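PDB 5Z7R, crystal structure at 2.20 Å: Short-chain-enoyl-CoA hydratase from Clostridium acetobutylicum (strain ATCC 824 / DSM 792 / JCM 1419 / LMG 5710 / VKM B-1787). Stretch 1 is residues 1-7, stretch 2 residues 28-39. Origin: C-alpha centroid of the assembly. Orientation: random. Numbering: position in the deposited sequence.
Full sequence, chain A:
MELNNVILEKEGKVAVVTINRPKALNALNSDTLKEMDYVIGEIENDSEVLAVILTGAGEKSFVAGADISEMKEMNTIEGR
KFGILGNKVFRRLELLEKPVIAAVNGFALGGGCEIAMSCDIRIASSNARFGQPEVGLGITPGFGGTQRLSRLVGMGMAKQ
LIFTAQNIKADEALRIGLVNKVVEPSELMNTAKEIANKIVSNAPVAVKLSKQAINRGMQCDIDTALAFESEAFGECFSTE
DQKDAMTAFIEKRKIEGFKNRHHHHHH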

# COMPACT_ATOMS: atom_id res chain seq x y z
N MET A 1 5.49 37.16 -12.82
CA MET A 1 4.33 36.91 -13.73
C MET A 1 3.17 37.85 -13.37
O MET A 1 2.99 38.21 -12.20
CB MET A 1 3.87 35.45 -13.64
CG MET A 1 3.27 34.91 -14.92
SD MET A 1 2.24 33.46 -14.67
CE MET A 1 1.72 33.09 -16.35
N GLU A 2 2.39 38.24 -14.38
CA GLU A 2 1.25 39.13 -14.18
C GLU A 2 0.00 38.38 -14.66
O GLU A 2 0.05 37.66 -15.66
CB GLU A 2 1.49 40.47 -14.90
CG GLU A 2 0.38 41.50 -14.73
CD GLU A 2 -0.59 41.50 -15.91
OE1 GLU A 2 -1.76 41.07 -15.72
OE2 GLU A 2 -0.18 41.90 -17.02
N LEU A 3 -1.10 38.53 -13.93
CA LEU A 3 -2.22 37.57 -13.95
C LEU A 3 -3.46 38.14 -14.57
O LEU A 3 -3.91 39.18 -14.13
CB LEU A 3 -2.56 37.19 -12.51
CG LEU A 3 -1.42 36.71 -11.63
CD1 LEU A 3 -1.89 36.57 -10.20
CD2 LEU A 3 -0.89 35.40 -12.17
N ASN A 4 -4.04 37.47 -15.56
CA ASN A 4 -5.33 37.95 -16.08
C ASN A 4 -6.43 36.90 -16.23
O ASN A 4 -7.42 37.12 -16.92
CB ASN A 4 -5.13 38.79 -17.36
CG ASN A 4 -4.38 38.06 -18.44
OD1 ASN A 4 -3.21 38.33 -18.72
ND2 ASN A 4 -5.05 37.12 -19.08
N ASN A 5 -6.26 35.76 -15.56
CA ASN A 5 -7.34 34.78 -15.34
C ASN A 5 -7.64 34.54 -13.83
O ASN A 5 -8.69 34.00 -13.46
CB ASN A 5 -7.02 33.45 -16.05
CG ASN A 5 -7.17 33.52 -17.57
OD1 ASN A 5 -7.78 34.44 -18.10
ND2 ASN A 5 -6.65 32.52 -18.26
N VAL A 6 -6.73 34.99 -12.97
CA VAL A 6 -6.75 34.70 -11.55
C VAL A 6 -6.40 35.90 -10.68
O VAL A 6 -5.31 36.45 -10.80
CB VAL A 6 -5.70 33.61 -11.24
CG1 VAL A 6 -5.73 33.21 -9.76
CG2 VAL A 6 -5.92 32.43 -12.18
N ILE A 7 -7.28 36.26 -9.77
CA ILE A 7 -7.02 37.33 -8.84
C ILE A 7 -6.49 36.78 -7.53
O ILE A 7 -6.98 35.77 -7.06
CB ILE A 7 -8.31 38.12 -8.56
CG1 ILE A 7 -8.94 38.61 -9.87
CG2 ILE A 7 -8.00 39.30 -7.66
CD1 ILE A 7 -10.38 39.05 -9.74
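Stretch 2 28-39: LNSDTLKEMDYV

Stretch 2 begins as loop and becomes helical from Ser 30 through Val 39, and the helix runs on beyond it. Asn 29 is the N-cap: its OD1 accepts from Thr 32 N at 2.9 Å, meeting a backbone NH that the first turn leaves without a carbonyl partner. Met 1 to Leu 3 are extended and the chain bends at Asn 4 and Asn 5; from Met 1 to Asn 5 it runs along the helix in the reverse sense, Met 1 beside Tyr 38, Leu 3 beside Glu 35 and Asn 5 beside Thr 32.

Glu 35, which with Met 1 covers the most surface, points toward the segment from the middle of this part of the helix. Its OE1 accepts from Asn 5 N at 3.0 Å with good geometry, and more weakly from Asn 4 N at 2.9 Å. A carboxylate suits this buried place, since one oxygen can serve two successive backbone NH groups.

Beyond Glu 35 the contacts become apolar. Tyr 38 presents a ring face to Met 1, whose CB lies 3.8 Å from the ring centroid, nearly along its normal; a broad aromatic surface suits the flexible, apolar methionine. Leu 3 CD2 approaches Tyr 38 CD1 at 3.8 Å. Val 6, compact and branched, packs its CG1 3.7 Å from Val 39 CG1 and its CG2 3.8 Å from Met 36 CE.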

# COMPACT_ATOMS: atom_id res chain seq x y z
N LEU A 28 -11.17 26.38 -17.07
CA LEU A 28 -9.72 26.18 -16.99
C LEU A 28 -9.13 25.93 -18.36
O LEU A 28 -9.63 25.10 -19.12
CB LEU A 28 -9.40 24.98 -16.12
CG LEU A 28 -9.97 25.03 -14.72
CD1 LEU A 28 -9.82 23.67 -14.07
CD2 LEU A 28 -9.27 26.12 -13.91
N ASN A 29 -8.09 26.68 -18.67
CA ASN A 29 -7.26 26.41 -19.83
C ASN A 29 -5.83 26.46 -19.35
O ASN A 29 -5.60 26.74 -18.15
CB ASN A 29 -7.51 27.44 -20.93
CG ASN A 29 -7.35 28.87 -20.44
OD1 ASN A 29 -6.69 29.15 -19.42
ND2 ASN A 29 -7.95 29.80 -21.16
N SER A 30 -4.88 26.18 -20.25
CA SER A 30 -3.45 26.10 -19.87
C SER A 30 -2.94 27.38 -19.18
O SER A 30 -2.21 27.28 -18.17
CB SER A 30 -2.59 25.77 -21.09
OG SER A 30 -3.25 24.87 -21.96
N ASP A 31 -3.32 28.56 -19.70
CA ASP A 31 -2.85 29.82 -19.09
C ASP A 31 -3.36 29.91 -17.66
O ASP A 31 -2.65 30.40 -16.77
CB ASP A 31 -3.30 31.07 -19.87
CG ASP A 31 -2.70 31.15 -21.27
OD1 ASP A 31 -1.64 30.55 -21.52
OD2 ASP A 31 -3.31 31.83 -22.13
N THR A 32 -4.60 29.46 -17.45
CA THR A 32 -5.21 29.49 -16.11
C THR A 32 -4.48 28.54 -15.15
O THR A 32 -4.09 28.94 -14.04
CB THR A 32 -6.70 29.14 -16.18
OG1 THR A 32 -7.33 29.90 -17.21
CG2 THR A 32 -7.39 29.45 -14.89
N LEU A 33 -4.25 27.31 -15.60
CA LEU A 33 -3.52 26.36 -14.78
C LEU A 33 -2.14 26.89 -14.45
O LEU A 33 -1.66 26.79 -13.29
CB LEU A 33 -3.40 25.04 -15.50
CG LEU A 33 -4.68 24.25 -15.78
CD1 LEU A 33 -4.41 23.10 -16.73
CD2 LEU A 33 -5.31 23.72 -14.50
N LYS A 34 -1.49 27.47 -15.45
CA LYS A 34 -0.16 28.05 -15.28
C LYS A 34 -0.17 29.16 -14.23
O LYS A 34 0.64 29.16 -13.30
CB LYS A 34 0.35 28.56 -16.63
CG LYS A 34 0.85 27.46 -17.57
CD LYS A 34 2.32 27.61 -17.93
CE LYS A 34 2.54 28.78 -18.90
NZ LYS A 34 3.95 29.27 -18.91
N GLU A 35 -1.11 30.09 -14.36
CA GLU A 35 -1.24 31.16 -13.37
C GLU A 35 -1.57 30.61 -11.96
O GLU A 35 -1.10 31.14 -10.94
CB GLU A 35 -2.32 32.15 -13.85
CG GLU A 35 -1.94 32.93 -15.11
CD GLU A 35 -3.04 33.86 -15.63
OE1 GLU A 35 -3.61 34.66 -14.84
OE2 GLU A 35 -3.30 33.82 -16.86
N MET A 36 -2.35 29.53 -11.91
CA MET A 36 -2.75 28.93 -10.63
C MET A 36 -1.51 28.43 -9.91
O MET A 36 -1.30 28.69 -8.71
CB MET A 36 -3.72 27.79 -10.89
CG MET A 36 -4.47 27.29 -9.67
SD MET A 36 -5.45 28.53 -8.79
CE MET A 36 -6.34 29.19 -10.17
N ASP A 37 -0.66 27.76 -10.67
CA ASP A 37 0.58 27.23 -10.15
C ASP A 37 1.48 28.34 -9.63
O ASP A 37 2.10 28.25 -8.54
CB ASP A 37 1.28 26.42 -11.24
CG ASP A 37 2.44 25.59 -10.71
OD1 ASP A 37 2.27 24.87 -9.71
OD2 ASP A 37 3.53 25.69 -11.28
N TYR A 38 1.51 29.44 -10.39
CA TYR A 38 2.24 30.60 -9.97
C TYR A 38 1.65 31.15 -8.66
O TYR A 38 2.42 31.46 -7.70
CB TYR A 38 2.31 31.65 -11.10
CG TYR A 38 2.84 32.99 -10.63
CD1 TYR A 38 1.95 33.94 -10.11
CD2 TYR A 38 4.21 33.29 -10.65
CE1 TYR A 38 2.41 35.16 -9.64
CE2 TYR A 38 4.67 34.51 -10.17
CZ TYR A 38 3.76 35.45 -9.67
OH TYR A 38 4.15 36.68 -9.19
N VAL A 39 0.32 31.26 -8.57
CA VAL A 39 -0.23 31.89 -7.35
C VAL A 39 -0.05 30.93 -6.21
O VAL A 39 0.26 31.37 -5.09
CB VAL A 39 -1.68 32.52 -7.43
CG1 VAL A 39 -2.19 32.65 -8.86
CG2 VAL A 39 -2.71 31.83 -6.53